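Local coordinates for protein putative decarboxylase involved in desferrioxamine biosynthesis (Erwinia amylovora, PDB 5O5C) that probably decarboxylates lysine with the help of pyridoxal 5'-phosphate to supply the diamine for desferrioxamine biosynthesis, at residues D247-E252 with S285-H290; T455-A460 with A499-Y504. All coordinates share one frame; numbering follows the deposited sequence.

Interaction 1 (D247-E252 with S285-H290)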
loop_
_atom_site.group_PDB
_atom_site.type_symbol
_atom_site.label_atom_id
_atom_site.label_comp_id
_atom_site.label_asym_id
_atom_site.label_seq_id
_atom_site.Cartn_x
_atom_site.Cartn_y
_atom_site.Cartn_z
ATOM N N ASP B 247 22.145 -0.903 -28.780
ATOM C CA ASP B 247 23.100 -1.862 -29.409
ATOM C C ASP B 247 23.367 -3.028 -28.476
ATOM O O ASP B 247 23.367 -4.204 -28.924
ATOM C CB ASP B 247 24.451 -1.209 -29.785
ATOM C CG ASP B 247 24.331 -0.138 -30.881
ATOM O OD1 ASP B 247 23.331 -0.107 -31.638
ATOM O OD2 ASP B 247 25.263 0.682 -30.984
ATOM N N CYS B 248 23.600 -2.722 -27.190
ATOM C CA CYS B 248 23.856 -3.781 -26.226
ATOM C C CYS B 248 22.588 -4.613 -25.975
ATOM O O CYS B 248 22.699 -5.788 -25.663
ATOM C CB CYS B 248 24.373 -3.236 -24.894
ATOM S SG CYS B 248 25.957 -2.366 -24.985
ATOM N N LEU B 249 21.404 -3.980 -26.029
ATOM C CA LEU B 249 20.111 -4.705 -25.874
ATOM C C LEU B 249 19.967 -5.704 -27.016
ATOM O O LEU B 249 19.655 -6.879 -26.780
ATOM C CB LEU B 249 18.931 -3.759 -25.923
ATOM C CG LEU B 249 17.495 -4.341 -25.830
ATOM C CD1 LEU B 249 17.315 -5.222 -24.594
ATOM C CD2 LEU B 249 16.365 -3.305 -25.906
ATOM N N LYS B 250 20.201 -5.208 -28.244
ATOM C CA LYS B 250 20.129 -6.016 -29.489
ATOM C C LYS B 250 21.003 -7.248 -29.259
ATOM O O LYS B 250 20.521 -8.403 -29.268
ATOM C CB LYS B 250 20.588 -5.145 -30.696
ATOM C CG LYS B 250 20.198 -5.614 -32.097
ATOM C CD LYS B 250 20.260 -4.471 -33.133
ATOM C CE LYS B 250 21.659 -3.848 -33.248
ATOM N NZ LYS B 250 21.787 -2.864 -34.368
ATOM N N GLN B 251 22.251 -6.998 -28.894
ATOM C CA GLN B 251 23.213 -8.070 -28.571
ATOM C C GLN B 251 22.714 -9.041 -27.503
ATOM O O GLN B 251 22.892 -10.268 -27.600
ATOM C CB GLN B 251 24.561 -7.458 -28.144
ATOM C CG GLN B 251 25.305 -6.818 -29.302
ATOM C CD GLN B 251 25.796 -7.851 -30.314
ATOM O OE1 GLN B 251 25.141 -8.115 -31.329
ATOM N NE2 GLN B 251 26.925 -8.463 -30.018
ATOM N N GLU B 252 22.092 -8.504 -26.465
ATOM C CA GLU B 252 21.538 -9.389 -25.409
ATOM C C GLU B 252 20.390 -10.235 -25.875
ATOM O O GLU B 252 20.301 -11.392 -25.513
ATOM C CB GLU B 252 21.132 -8.615 -24.164
ATOM C CG GLU B 252 22.073 -8.835 -22.998
ATOM C CD GLU B 252 23.301 -7.998 -23.062
ATOM O OE1 GLU B 252 23.297 -7.053 -23.883
ATOM O OE2 GLU B 252 24.238 -8.253 -22.266
ATOM N N SER B 285 11.321 0.540 -28.075
ATOM C CA SER B 285 9.973 0.172 -28.492
ATOM C C SER B 285 9.966 -0.493 -29.888
ATOM O O SER B 285 9.146 -1.352 -30.141
ATOM C CB SER B 285 9.087 1.417 -28.497
ATOM O OG SER B 285 7.818 1.157 -29.063
ATOM N N GLU B 286 10.872 -0.067 -30.779
ATOM C CA GLU B 286 11.093 -0.729 -32.091
ATOM C C GLU B 286 11.683 -2.168 -31.906
ATOM O O GLU B 286 11.204 -3.156 -32.491
ATOM C CB GLU B 286 12.011 0.109 -33.008
ATOM C CG GLU B 286 11.987 1.626 -32.775
ATOM C CD GLU B 286 12.507 2.459 -33.938
ATOM O OE1 GLU B 286 13.335 1.939 -34.733
ATOM O OE2 GLU B 286 12.102 3.642 -34.036
ATOM N N LEU B 287 12.681 -2.299 -31.044
ATOM C CA LEU B 287 13.216 -3.616 -30.763
ATOM C C LEU B 287 12.116 -4.521 -30.191
ATOM O O LEU B 287 11.936 -5.669 -30.636
ATOM C CB LEU B 287 14.422 -3.524 -29.815
ATOM C CG LEU B 287 15.334 -4.754 -29.787
ATOM C CD1 LEU B 287 16.798 -4.396 -29.613
ATOM C CD2 LEU B 287 14.923 -5.767 -28.738
ATOM N N CYS B 288 11.393 -4.000 -29.204
ATOM C CA CYS B 288 10.314 -4.749 -28.617
ATOM C C CYS B 288 9.298 -5.265 -29.641
ATOM O O CYS B 288 9.046 -6.435 -29.679
ATOM C CB CYS B 288 9.613 -3.952 -27.548
ATOM S SG CYS B 288 10.598 -3.911 -26.051
ATOM N N LYS B 289 8.748 -4.393 -30.473
ATOM C CA LYS B 289 7.750 -4.821 -31.452
ATOM C C LYS B 289 8.320 -5.882 -32.420
ATOM O O LYS B 289 7.673 -6.915 -32.696
ATOM C CB LYS B 289 7.186 -3.614 -32.186
ATOM C CG LYS B 289 6.423 -2.673 -31.262
ATOM C CD LYS B 289 5.562 -1.645 -31.965
ATOM C CE LYS B 289 4.540 -1.052 -31.006
ATOM N NZ LYS B 289 3.403 -1.971 -30.628
ATOM N N HIS B 290 9.548 -5.655 -32.885
ATOM C CA HIS B 290 10.217 -6.601 -33.752
ATOM C C HIS B 290 10.275 -8.004 -33.141
ATOM O O HIS B 290 10.123 -8.982 -33.858
ATOM C CB HIS B 290 11.621 -6.122 -34.138
ATOM C CG HIS B 290 12.228 -6.903 -35.259
ATOM N ND1 HIS B 290 13.589 -7.045 -35.417
ATOM C CD2 HIS B 290 11.658 -7.599 -36.271
ATOM C CE1 HIS B 290 13.831 -7.774 -36.489
ATOM N NE2 HIS B 290 12.677 -8.139 -37.014
#

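Interaction 2 (T455-A460 with A499-Y504)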
loop_
_atom_site.group_PDB
_atom_site.type_symbol
_atom_site.label_atom_id
_atom_site.label_comp_id
_atom_site.label_asym_id
_atom_site.label_seq_id
_atom_site.Cartn_x
_atom_site.Cartn_y
_atom_site.Cartn_z
ATOM N N THR B 455 32.397 7.515 1.639
ATOM C CA THR B 455 31.469 6.930 2.606
ATOM C C THR B 455 31.594 7.577 3.967
ATOM O O THR B 455 30.584 7.721 4.617
ATOM C CB THR B 455 31.566 5.389 2.758
ATOM O OG1 THR B 455 30.577 4.962 3.698
ATOM C CG2 THR B 455 32.922 4.900 3.267
ATOM N N ASN B 456 32.799 7.985 4.396
ATOM C CA ASN B 456 32.894 8.760 5.627
ATOM C C ASN B 456 32.407 10.182 5.505
ATOM O O ASN B 456 31.904 10.685 6.462
ATOM C CB ASN B 456 34.284 8.702 6.242
ATOM C CG ASN B 456 34.611 7.303 6.734
ATOM O OD1 ASN B 456 33.862 6.722 7.516
ATOM N ND2 ASN B 456 35.673 6.731 6.213
ATOM N N ILE B 457 32.527 10.822 4.338
ATOM C CA ILE B 457 31.948 12.140 4.180
ATOM C C ILE B 457 30.444 12.090 4.387
ATOM O O ILE B 457 29.882 12.891 5.103
ATOM C CB ILE B 457 32.224 12.749 2.801
ATOM C CG1 ILE B 457 33.691 13.223 2.691
ATOM C CG2 ILE B 457 31.287 13.896 2.553
ATOM C CD1 ILE B 457 34.098 13.534 1.290
ATOM N N ARG B 458 29.758 11.167 3.740
ATOM C CA ARG B 458 28.281 11.105 3.921
ATOM C C ARG B 458 27.864 10.875 5.377
ATOM O O ARG B 458 26.889 11.493 5.894
ATOM C CB ARG B 458 27.722 10.042 3.000
ATOM C CG ARG B 458 26.352 9.481 3.345
ATOM C CD ARG B 458 26.026 8.489 2.241
ATOM N NE ARG B 458 24.848 7.645 2.464
ATOM C CZ ARG B 458 23.606 8.088 2.520
ATOM N NH1 ARG B 458 23.385 9.378 2.477
ATOM N NH2 ARG B 458 22.586 7.257 2.658
ATOM N N LYS B 459 28.589 9.976 6.043
ATOM C CA LYS B 459 28.303 9.673 7.449
ATOM C C LYS B 459 28.554 10.931 8.284
ATOM O O LYS B 459 27.721 11.330 9.073
ATOM C CB LYS B 459 29.087 8.420 7.914
ATOM C CG LYS B 459 28.395 7.121 7.480
ATOM C CD LYS B 459 28.744 5.922 8.363
ATOM C CE LYS B 459 30.166 5.423 8.133
ATOM N NZ LYS B 459 30.275 3.945 8.311
ATOM N N ALA B 460 29.647 11.647 8.025
ATOM C CA ALA B 460 29.868 12.876 8.779
ATOM C C ALA B 460 28.741 13.872 8.477
ATOM O O ALA B 460 28.141 14.418 9.400
ATOM C CB ALA B 460 31.218 13.465 8.449
ATOM N N ALA B 499 30.337 22.708 0.419
ATOM C CA ALA B 499 31.432 23.106 1.328
ATOM C C ALA B 499 31.578 22.151 2.499
ATOM O O ALA B 499 32.692 21.859 2.973
ATOM C CB ALA B 499 31.218 24.520 1.842
ATOM N N LEU B 500 30.427 21.690 2.985
ATOM C CA LEU B 500 30.345 20.627 3.971
ATOM C C LEU B 500 30.963 19.316 3.481
ATOM O O LEU B 500 31.776 18.694 4.156
ATOM C CB LEU B 500 28.869 20.415 4.325
ATOM C CG LEU B 500 28.541 19.933 5.715
ATOM C CD1 LEU B 500 29.123 20.871 6.756
ATOM C CD2 LEU B 500 27.022 19.843 5.839
ATOM N N ILE B 501 30.594 18.916 2.288
ATOM C CA ILE B 501 31.195 17.753 1.665
ATOM C C ILE B 501 32.724 17.879 1.608
ATOM O O ILE B 501 33.423 16.954 2.039
ATOM C CB ILE B 501 30.615 17.537 0.281
ATOM C CG1 ILE B 501 29.170 17.015 0.399
ATOM C CG2 ILE B 501 31.400 16.546 -0.546
ATOM C CD1 ILE B 501 28.426 17.213 -0.888
ATOM N N VAL B 502 33.229 19.004 1.093
ATOM C CA VAL B 502 34.693 19.211 1.007
ATOM C C VAL B 502 35.348 19.482 2.382
ATOM O O VAL B 502 36.466 19.056 2.599
ATOM C CB VAL B 502 35.125 20.263 -0.063
ATOM C CG1 VAL B 502 34.583 19.941 -1.441
ATOM C CG2 VAL B 502 34.717 21.655 0.330
ATOM N N HIS B 503 34.661 20.135 3.325
ATOM C CA HIS B 503 35.166 20.219 4.693
ATOM C C HIS B 503 35.424 18.813 5.261
ATOM O O HIS B 503 36.547 18.462 5.581
ATOM C CB HIS B 503 34.229 21.042 5.612
ATOM C CG HIS B 503 34.702 21.110 7.034
ATOM N ND1 HIS B 503 33.923 20.713 8.100
ATOM C CD2 HIS B 503 35.892 21.470 7.558
ATOM C CE1 HIS B 503 34.609 20.853 9.221
ATOM N NE2 HIS B 503 35.814 21.287 8.916
ATOM N N TYR B 504 34.398 17.965 5.284
ATOM C CA TYR B 504 34.571 16.608 5.847
ATOM C C TYR B 504 35.572 15.734 5.049
ATOM O O TYR B 504 36.244 14.890 5.628
ATOM C CB TYR B 504 33.227 15.907 6.033
ATOM C CG TYR B 504 32.387 16.569 7.088
ATOM C CD1 TYR B 504 32.855 16.724 8.389
ATOM C CD2 TYR B 504 31.127 17.051 6.792
ATOM C CE1 TYR B 504 32.089 17.316 9.361
ATOM C CE2 TYR B 504 30.353 17.653 7.766
ATOM C CZ TYR B 504 30.830 17.785 9.041
ATOM O OH TYR B 504 30.040 18.411 9.981
#

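Interaction 1 (D247-E252 with S285-H290)
This is a small, wholly apolar helix-helix contact on the periphery of the large domain, between helices 246-258 and 281-290 beside the seven-stranded mixed sheet. Leu287 does most of the work, setting its two methyl branches against two consecutive residues of the other helix. CD1 reaches the backbone, lying 3.7 Å from Lys250 CA, and also meets Leu249 CG at 3.8 Å. Leu249 CD2 meets both methyls of Leu287, 3.9 Å from Leu287 CD1 and 4.0 Å from Leu287 CD2. The two leucines thus meet at an oblique angle, the fork of Leu287 against CG and the CD2 methyl of Leu249, and no hydrogen bond spans the contact. In Leu287 the CG atom lies opposite the backbone N (chi1 -162°), which sends the branches toward helix 246-258; chi2, at 144°, lies away from a staggered value. The side chain of Lys250 touches mainly through CB, 4.0 Å from Leu287 CD1, while the rest of the chain bends at chi3 and leads its ammonium away from the leucines on the exposed side of the contact. The backbones come closest at Lys250 and Leu287, with 7.4 Å between Lys250 CA and Leu287 CA, and only 139 Å² is buried in all. Leu249 is itself buried, since it also rests on Val236 and Phe210 of the sheet, whereas Leu287 leans on Met293 and Cys288 beside it touches Met295. Helix 246-258 links strands 233-236 and 262-269, and helix 281-290 links strands 262-269 and 294-299. Neighbouring connections of parallel strands packed in this way are beta-alpha-beta crossovers, characteristic of the large domain of fold type I pyridoxal phosphate enzymes.

Interaction 2 (T455-A460 with A499-Y504)
Ala460 lays its CB methyl over one face of the Tyr504 ring, a CH-pi contact in which the methyl carbon is 3.8 Å from the ring centroid and 19° off the ring normal. It is displaced toward the CG-CD1 side of the ring: CB is 3.6 Å from both Tyr504 CG and Tyr504 CD1. Tyr504 CG stands opposite the carbonyl carbon (chi1 -67°), which swings the ring toward helix 448-464, and chi2 then turns a face to Ala460. The other ring face has His503 ND1 near its rim, so the tyrosine lies between an alanine methyl across the contact and its own neighbour in sequence. One turn back, Ile457 packs by its two branches against Ile501 and the backbone of helix 491-510. Its CD1 methyl is 3.6 Å from Ile501 O, and CG1 runs past the backbone carbonyl carbon, 3.9 Å from Tyr504 C. The CG2 branch lies over the backbone of Ile501, 3.8 Å from Ile501 O, and also meets Ile501 CG2 at 4.1 Å. No hydrogen bond joins the segments; the contact between them is one of packing. The short axes approach to 9.1 Å and run at 120° to each other, and Ala460, having only a methyl, meets the ring face closely. Beyond the contact, Tyr504 also touches Val461 and Ser464 farther along helix 448-464. Arg458, on another side of that helix, makes a long, weak ion pair with Asp136 of the second subunit. Ile457 and Ile501 both rest on Leu480 of strand 477-483, and they also reach strand 434-439 through Tyr439 and Phe437 respectively, so helices 448-464 and 491-510 lie together against the two middle strands of the antiparallel four-stranded sheet.

In the fold
Interactions 1 and 2 follow one another along the chain and do not touch; their centres are 42 Å apart and their nearest atoms about 29 Å. They share no helix or strand: interaction 1 joins helices packed on the mixed sheet of the large domain, interaction 2 helices lying on the antiparallel sheet toward the C-terminus. Both are partly buried, apolar and free of cross-contact hydrogen bonds, and both lie away from the cofactor pocket. Interaction 1 is leucine packing edged by an exposed lysine, whereas interaction 2 buries more surface, 237 Å², and adds an aromatic face to its aliphatic packing.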